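Local coordinates for protein endoglucanase (PDB 2E4T) that hydrolyses internal beta-1,4-glucosidic bonds in cellulose and xyloglucan, acting as the family 44 glycoside hydrolase module of a larger, multidomain cellulase, at residues Gly45-Gly50 with Asn56-Gly61. Residues are numbered along the deposited sequence; the frame is centred on the assembly and turned at random.
Sequences GNRTTG and NFSNAG
R47 lies against the backbone of N59 and A60 and donates from NH1 to the hydroxyl of S58, a compact example of how one arginine can bind a loop to a short strand through both its edge and its face. The direct hydrogen bond, R47 NH1 to S58 OG, is 2.9 Å long and noticeably bent, with an angle of 142° at the hydrogen. The hydroxyl sits 19° out of the guanidinium plane. S58 presents it with OG between its own backbone N and carbonyl carbon. NH1 also forms a salt bridge with D69, on the neighbouring antiparallel strand 67-69, which pairs with 58-59.

The packing is made by the flat group. A bend at chi2 (-79°) brings the end of R47 over the chain, and A60 N lies 3.5 Å above the guanidinium plane, over its centre. A60 CB touches NH2 at 3.5 Å, while Y71 and L72 of helix 71-75 also touch the arginine.

Water completes the polar contact. A single molecule donates to R47 O at 2.7 Å and accepts from G50 N at 2.8 Å and from N59 N at 2.9 Å, so it joins backbone to backbone where the segments do not bond directly. Beyond it, G50 O comes within 3.7 Å of S58 CA.

Within the segments, G45 O receives both T48 N and T48 OG1, the latter at 2.8 Å, and N59 OD1 accepts from G61 N in an Asx turn.

The loop following barrel strand 40-43 is thus joined to edge strand 58-59 by one charged side chain and one water, and the carboxylate of D69 probably helps to balance the arginine's charge and to fix its orientation.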
# COMPACT_ATOMS: atom_id res chain seq x y z
N GLY A 45 3.07 10.27 1.52
CA GLY A 45 2.40 10.87 2.63
C GLY A 45 2.57 12.40 2.66
O GLY A 45 3.16 13.00 1.75
N ASN A 46 2.02 13.01 3.72
CA ASN A 46 1.82 14.46 3.71
C ASN A 46 3.12 15.24 3.46
O ASN A 46 3.08 16.27 2.75
CB ASN A 46 1.24 14.91 5.05
CG ASN A 46 -0.17 14.45 5.24
OD1 ASN A 46 -0.84 14.02 4.28
ND2 ASN A 46 -0.69 14.59 6.48
N ARG A 47 4.25 14.81 4.03
CA ARG A 47 5.46 15.60 3.90
C ARG A 47 5.97 15.63 2.48
O ARG A 47 6.84 16.49 2.16
CB ARG A 47 6.57 15.06 4.80
CG ARG A 47 6.59 15.65 6.19
CD ARG A 47 7.24 17.04 6.14
NE ARG A 47 7.29 17.61 7.49
CZ ARG A 47 8.09 18.65 7.77
NH1 ARG A 47 8.80 19.26 6.82
NH2 ARG A 47 8.14 19.11 9.04
N THR A 48 5.55 14.71 1.61
CA THR A 48 6.11 14.67 0.28
C THR A 48 5.49 15.67 -0.71
O THR A 48 6.11 15.95 -1.73
CB THR A 48 6.09 13.24 -0.30
OG1 THR A 48 4.76 12.81 -0.53
CG2 THR A 48 6.85 12.28 0.61
N THR A 49 4.34 16.27 -0.36
CA THR A 49 3.70 17.19 -1.31
C THR A 49 4.57 18.41 -1.62
O THR A 49 4.67 18.84 -2.76
CB THR A 49 2.33 17.60 -0.74
OG1 THR A 49 1.49 16.45 -0.70
CG2 THR A 49 1.70 18.73 -1.57
N GLY A 50 5.17 18.98 -0.55
CA GLY A 50 5.95 20.20 -0.69
C GLY A 50 7.46 19.98 -0.69
O GLY A 50 8.23 20.93 -0.53
N ASN A 56 16.06 19.78 -0.72
CA ASN A 56 15.59 18.84 0.31
C ASN A 56 14.68 19.44 1.38
O ASN A 56 14.31 18.69 2.30
CB ASN A 56 16.73 18.04 0.94
CG ASN A 56 17.49 17.29 -0.11
OD1 ASN A 56 16.96 16.33 -0.73
ND2 ASN A 56 18.72 17.70 -0.36
N PHE A 57 14.30 20.70 1.25
CA PHE A 57 13.35 21.25 2.20
C PHE A 57 11.95 20.70 1.90
O PHE A 57 11.64 20.25 0.79
CB PHE A 57 13.35 22.78 2.14
CG PHE A 57 14.70 23.37 2.49
CD1 PHE A 57 15.36 23.03 3.65
CD2 PHE A 57 15.29 24.35 1.67
CE1 PHE A 57 16.57 23.59 3.98
CE2 PHE A 57 16.51 24.92 1.97
CZ PHE A 57 17.15 24.54 3.13
N SER A 58 11.08 20.79 2.91
CA SER A 58 9.71 20.34 2.76
C SER A 58 8.87 21.06 3.83
O SER A 58 9.42 21.73 4.72
CB SER A 58 9.57 18.81 2.94
OG SER A 58 9.95 18.40 4.25
N ASN A 59 7.54 20.88 3.74
CA ASN A 59 6.63 21.62 4.60
C ASN A 59 5.69 20.65 5.31
O ASN A 59 5.10 19.74 4.71
CB ASN A 59 5.85 22.66 3.76
CG ASN A 59 5.15 23.68 4.66
OD1 ASN A 59 4.07 23.40 5.22
ND2 ASN A 59 5.77 24.85 4.85
N ALA A 60 5.53 20.89 6.61
CA ALA A 60 4.68 20.04 7.46
C ALA A 60 3.19 20.23 7.18
O ALA A 60 2.37 19.35 7.58
CB ALA A 60 4.92 20.38 8.91
N GLY A 61 2.81 21.35 6.59
CA GLY A 61 1.38 21.65 6.46
C GLY A 61 0.72 21.65 7.83
O GLY A 61 1.31 22.03 8.86
O HOH W 1 5.90 19.05 2.18